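Local coordinates for serine-rich secreted cell wall anchored (LPXTG-motif ) protein (Lactobacillus reuteri ATCC 53608, PDB 5NXK), which probably acts as a surface adhesin, anchored to the bacterial cell wall, in contacts between this gut microbe and its host, at residues V105-G110 / T130-V135; T80-S85 / K136-D141. All blocks are in the same frame, centred on the assembly; numbering follows the deposited sequence.

Contact 1: residues V105-G110 / T130-V135; sequences VTAYGG and TTLNSV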
loop_
_atom_site.group_PDB
_atom_site.type_symbol
_atom_site.label_atom_id
_atom_site.label_comp_id
_atom_site.label_asym_id
_atom_site.label_seq_id
_atom_site.Cartn_x
_atom_site.Cartn_y
_atom_site.Cartn_z
ATOM N N VAL A 105 7.453 3.365 10.040
ATOM C CA VAL A 105 8.290 3.320 8.860
ATOM C C VAL A 105 8.182 4.628 8.085
ATOM O O VAL A 105 7.116 5.244 8.037
ATOM C CB VAL A 105 7.890 2.131 7.965
ATOM C CG1 VAL A 105 8.351 2.328 6.523
ATOM C CG2 VAL A 105 8.425 0.823 8.552
ATOM N N THR A 106 9.299 5.062 7.511
ATOM C CA THR A 106 9.301 6.133 6.533
ATOM C C THR A 106 9.742 5.532 5.205
ATOM O O THR A 106 10.744 4.840 5.167
ATOM C CB THR A 106 10.244 7.284 6.974
ATOM O OG1 THR A 106 9.814 7.773 8.250
ATOM C CG2 THR A 106 10.225 8.429 5.979
ATOM N N ALA A 107 9.016 5.775 4.117
ATOM C CA ALA A 107 9.368 5.124 2.858
ATOM C C ALA A 107 9.423 6.083 1.686
ATOM O O ALA A 107 8.632 7.034 1.599
ATOM C CB ALA A 107 8.375 3.986 2.544
ATOM N N TYR A 108 10.332 5.797 0.762
ATOM C CA TYR A 108 10.449 6.570 -0.461
ATOM C C TYR A 108 10.507 5.621 -1.642
ATOM O O TYR A 108 11.259 4.654 -1.621
ATOM C CB TYR A 108 11.704 7.461 -0.426
ATOM C CG TYR A 108 11.706 8.456 0.717
ATOM C CD1 TYR A 108 12.166 8.094 1.980
ATOM C CD2 TYR A 108 11.241 9.756 0.531
ATOM C CE1 TYR A 108 12.161 8.989 3.022
ATOM C CE2 TYR A 108 11.227 10.662 1.575
ATOM C CZ TYR A 108 11.687 10.270 2.821
ATOM O OH TYR A 108 11.677 11.162 3.865
ATOM N N GLY A 109 9.737 5.911 -2.686
ATOM C CA GLY A 109 9.748 5.079 -3.877
ATOM C C GLY A 109 8.788 5.657 -4.885
ATOM O O GLY A 109 8.123 6.648 -4.596
ATOM N N GLY A 110 8.724 5.067 -6.071
ATOM C CA GLY A 110 7.704 5.446 -7.038
ATOM C C GLY A 110 6.465 4.659 -6.676
ATOM O O GLY A 110 5.464 5.206 -6.195
ATOM N N THR A 130 3.600 6.345 10.513
ATOM C CA THR A 130 4.185 5.860 9.273
ATOM C C THR A 130 3.923 6.851 8.142
ATOM O O THR A 130 2.791 7.331 7.944
ATOM C CB THR A 130 3.633 4.446 8.913
ATOM O OG1 THR A 130 4.136 3.486 9.849
ATOM C CG2 THR A 130 4.043 4.019 7.502
ATOM N N THR A 131 4.987 7.171 7.421
ATOM C CA THR A 131 4.932 8.130 6.339
ATOM C C THR A 131 5.468 7.499 5.073
ATOM O O THR A 131 6.597 6.998 5.033
ATOM C CB THR A 131 5.739 9.400 6.671
ATOM O OG1 THR A 131 5.235 9.966 7.886
ATOM C CG2 THR A 131 5.608 10.434 5.554
ATOM N N LEU A 132 4.641 7.523 4.043
ATOM C CA LEU A 132 4.972 6.928 2.762
ATOM C C LEU A 132 5.113 8.020 1.706
ATOM O O LEU A 132 4.225 8.869 1.578
ATOM C CB LEU A 132 3.887 5.923 2.368
ATOM C CG LEU A 132 3.530 4.891 3.451
ATOM C CD1 LEU A 132 2.401 4.017 2.965
ATOM C CD2 LEU A 132 4.736 4.019 3.802
ATOM N N ASN A 133 6.210 8.008 0.951
ATOM C CA ASN A 133 6.446 9.062 -0.025
ATOM C C ASN A 133 6.605 8.510 -1.436
ATOM O O ASN A 133 7.545 7.778 -1.720
ATOM C CB ASN A 133 7.685 9.873 0.366
ATOM C CG ASN A 133 7.547 10.515 1.736
ATOM O OD1 ASN A 133 6.935 11.579 1.886
ATOM N ND2 ASN A 133 8.081 9.846 2.755
ATOM N N SER A 134 5.661 8.820 -2.308
ATOM C CA SER A 134 5.794 8.459 -3.711
ATOM C C SER A 134 6.485 9.616 -4.435
ATOM O O SER A 134 5.909 10.682 -4.606
ATOM C CB SER A 134 4.436 8.138 -4.332
ATOM O OG SER A 134 4.571 7.790 -5.698
ATOM N N VAL A 135 7.728 9.383 -4.845
ATOM C CA VAL A 135 8.601 10.412 -5.404
ATOM C C VAL A 135 9.230 9.955 -6.722
ATOM O O VAL A 135 9.315 8.755 -6.998
ATOM C CB VAL A 135 9.733 10.775 -4.430
ATOM C CG1 VAL A 135 9.168 11.392 -3.167
ATOM C CG2 VAL A 135 10.560 9.541 -4.103
HETATM O O HOH W 1 9.065 11.444 4.873
#

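Contact 2: residues T80-S85 / K136-D141; sequences TLYNTS and KSYEVD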
loop_
_atom_site.group_PDB
_atom_site.type_symbol
_atom_site.label_atom_id
_atom_site.label_comp_id
_atom_site.label_asym_id
_atom_site.label_seq_id
_atom_site.Cartn_x
_atom_site.Cartn_y
_atom_site.Cartn_z
ATOM N N THR A 80 13.735 3.292 7.535
ATOM C CA THR A 80 13.466 4.047 6.332
ATOM C C THR A 80 13.676 3.129 5.147
ATOM O O THR A 80 14.697 2.444 5.064
ATOM C CB THR A 80 14.367 5.276 6.238
ATOM O OG1 THR A 80 14.162 6.079 7.403
ATOM C CG2 THR A 80 14.044 6.091 4.990
ATOM N N LEU A 81 12.713 3.083 4.236
ATOM C CA LEU A 81 12.840 2.163 3.119
ATOM C C LEU A 81 12.855 2.914 1.793
ATOM O O LEU A 81 11.970 3.733 1.535
ATOM C CB LEU A 81 11.685 1.154 3.133
ATOM C CG LEU A 81 11.422 0.440 4.464
ATOM C CD1 LEU A 81 10.156 -0.413 4.354
ATOM C CD2 LEU A 81 12.611 -0.418 4.890
ATOM N N TYR A 82 13.845 2.628 0.954
ATOM C CA TYR A 82 13.936 3.254 -0.365
ATOM C C TYR A 82 13.852 2.193 -1.443
ATOM O O TYR A 82 14.389 1.101 -1.272
ATOM C CB TYR A 82 15.257 4.019 -0.553
ATOM C CG TYR A 82 15.565 5.088 0.467
ATOM C CD1 TYR A 82 16.203 4.774 1.667
ATOM C CD2 TYR A 82 15.255 6.423 0.214
ATOM C CE1 TYR A 82 16.503 5.762 2.597
ATOM C CE2 TYR A 82 15.550 7.416 1.136
ATOM C CZ TYR A 82 16.174 7.084 2.324
ATOM O OH TYR A 82 16.467 8.077 3.234
ATOM N N ASN A 83 13.205 2.505 -2.563
ATOM C CA ASN A 83 13.243 1.577 -3.684
ATOM C C ASN A 83 13.060 2.287 -5.014
ATOM O O ASN A 83 12.330 3.276 -5.103
ATOM C CB ASN A 83 12.163 0.493 -3.526
ATOM C CG ASN A 83 10.771 1.044 -3.730
ATOM O OD1 ASN A 83 10.200 1.664 -2.822
ATOM N ND2 ASN A 83 10.216 0.843 -4.932
ATOM N N THR A 84 13.691 1.753 -6.052
ATOM C CA THR A 84 13.536 2.302 -7.395
ATOM C C THR A 84 12.606 1.437 -8.230
ATOM O O THR A 84 12.066 1.887 -9.246
ATOM C CB THR A 84 14.886 2.403 -8.122
ATOM O OG1 THR A 84 15.451 1.094 -8.219
ATOM C CG2 THR A 84 15.840 3.299 -7.346
ATOM N N SER A 85 12.420 0.196 -7.792
ATOM C CA SER A 85 11.639 -0.772 -8.550
ATOM C C SER A 85 10.181 -0.380 -8.675
ATOM O O SER A 85 9.551 0.041 -7.704
ATOM C CB SER A 85 11.722 -2.151 -7.904
ATOM O OG SER A 85 10.941 -3.080 -8.639
ATOM N N LYS A 136 9.669 10.916 -7.532
ATOM C CA LYS A 136 10.260 10.609 -8.833
ATOM C C LYS A 136 11.733 10.274 -8.680
ATOM O O LYS A 136 12.344 9.633 -9.537
ATOM C CB LYS A 136 10.093 11.788 -9.795
ATOM C CG LYS A 136 8.675 12.003 -10.275
ATOM C CD LYS A 136 8.630 13.045 -11.378
ATOM C CE LYS A 136 7.291 13.022 -12.095
ATOM N NZ LYS A 136 6.247 13.710 -11.292
ATOM N N SER A 137 12.292 10.703 -7.561
ATOM C CA SER A 137 13.658 10.375 -7.230
ATOM C C SER A 137 13.900 10.617 -5.753
ATOM O O SER A 137 13.106 11.268 -5.085
ATOM C CB SER A 137 14.632 11.204 -8.081
ATOM O OG SER A 137 14.561 12.577 -7.742
ATOM N N TYR A 138 14.990 10.069 -5.240
ATOM C CA TYR A 138 15.378 10.335 -3.861
ATOM C C TYR A 138 16.885 10.383 -3.744
ATOM O O TYR A 138 17.594 9.969 -4.647
ATOM C CB TYR A 138 14.824 9.276 -2.912
ATOM C CG TYR A 138 15.190 7.845 -3.255
ATOM C CD1 TYR A 138 16.418 7.301 -2.873
ATOM C CD2 TYR A 138 14.291 7.026 -3.926
ATOM C CE1 TYR A 138 16.747 5.990 -3.174
ATOM C CE2 TYR A 138 14.605 5.709 -4.230
ATOM C CZ TYR A 138 15.829 5.194 -3.849
ATOM O OH TYR A 138 16.138 3.888 -4.151
ATOM N N GLU A 139 17.381 10.911 -2.638
ATOM C CA GLU A 139 18.820 10.962 -2.444
ATOM C C GLU A 139 19.157 10.442 -1.058
ATOM O O GLU A 139 18.530 10.822 -0.073
ATOM C CB GLU A 139 19.366 12.379 -2.668
ATOM C CG GLU A 139 20.530 12.763 -1.763
ATOM C CD GLU A 139 21.314 13.953 -2.293
ATOM O OE1 GLU A 139 21.005 14.418 -3.412
ATOM O OE2 GLU A 139 22.243 14.418 -1.596
ATOM N N VAL A 140 20.094 9.513 -0.990
ATOM C CA VAL A 140 20.534 9.037 0.316
ATOM C C VAL A 140 22.055 8.887 0.306
ATOM O O VAL A 140 22.624 8.378 -0.669
ATOM C CB VAL A 140 19.824 7.717 0.711
ATOM C CG1 VAL A 140 20.081 6.620 -0.313
ATOM C CG2 VAL A 140 20.225 7.294 2.120
ATOM N N ASP A 141 22.697 9.391 1.363
ATOM C CA ASP A 141 24.159 9.458 1.465
ATOM C C ASP A 141 24.812 9.868 0.150
ATOM O O ASP A 141 25.655 9.160 -0.398
ATOM C CB ASP A 141 24.744 8.136 1.985
ATOM C CG ASP A 141 24.349 7.849 3.438
ATOM O OD1 ASP A 141 23.935 8.797 4.142
ATOM O OD2 ASP A 141 24.477 6.687 3.891
#

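Contact 1: residues V105-G110 / T130-V135
Strands 105-109 and 130-134 run in parallel, 4.7 Å apart at closest and with their directions 5° apart. The tight part is the backbone ladder, the inner face and one side-chain pair. Thr131 N gives its hydrogen to Val105 O nearly along the C=O axis (2.9 Å), and Gly109 N does the same to Asn133 O (3.0 Å). On the inner face Ala107 CB meets Leu132 CD2 at 3.9 Å, and Leu112 packs on both. Just past the end of strand 105-109, Gly110 O receives Ser134 OG on a lone pair (2.8 Å). The buried Asn133 amide lies against one face of the Tyr108 ring, planes 14° apart, with ND2 3.4 Å above the ring and toward its rim. That ND2 also donates to Ala107 O (3.1 Å), which Asn133 N grips as well, both donors standing above the carbonyl plane. OD1 accepts from Asn180 ND2 on the next strand of the sheet, 176-181, so the amide's rotation is fixed. Looser and partly exposed are Thr106, Thr131 and the Tyr108 hydroxyl, which water 1 links to Asn133 ND2. In-register parallel bridges between successive coils are the hallmark of a beta-solenoid, here of the pectate lyase-like type, whose members are right-handed.

Contact 2: residues T80-S85 / K136-D141
Aromatic contact dominates where strand 137-140 crosses the end of strand 80-83, their axes 8.7 Å apart and no hydrogen bond joining the two. The Tyr82 and Tyr138 rings meet obliquely, centroids 5.0 Å apart and planes at 40°, with Tyr82 CD2 over one face of the Tyr138 ring, 3.4 Å from CD1. Tyr82 CB sits over the same ring as a CH-pi contact, 3.9 Å from the centroid. Tyr138 points toward strand 80-83, its CG between backbone N and carbonyl carbon (chi1 55°). Aliphatic groups flank the pair: Val140 CB lies over one face of the Tyr82 ring, 4.0 Å from CZ, and Thr84 CG2 touches Tyr138 OH at 3.3 Å. The polar contact is at the ring edge, where Asn83 O lies near the Tyr138 plane, 3.4 Å from CE2. Asn83 O is buried without a hydrogen-bonding partner in the model, so the weakly positive C-H edge of the ring may partly compensate its partial negative charge. Against strand 80-83 itself the contact is thus apolar and aromatic; hydrogen bonds fixing 136-141 to the solenoid wall go to the neighbouring strand 51-54, from Tyr138 OH to Asn53 OD1 and from Asp141 OD2 to Tyr51 OH.

Overall arrangement
The centres of contacts 1 and 2 lie about 9 Å apart, on the same side of the chain's centre. Strands 79-83, 105-109 and 129-134 are consecutive neighbours in one ten-stranded parallel sheet of the solenoid; contact 1 joins the last two. Leaving 129-134, the chain enters strand 137-140, which pairs antiparallel with 143-146 and turns back over 79-83 in contact 2. Along the sequence, contact 1 is thus nested inside the loop closed by contact 2. The two meet directly through backbone pairing of Leu81 with Thr106 and Tyr108, and through the Tyr82 and Tyr108 rings. A regular coil-on-coil stack thereby carries an excursion folded back across earlier coils of this putative adhesin.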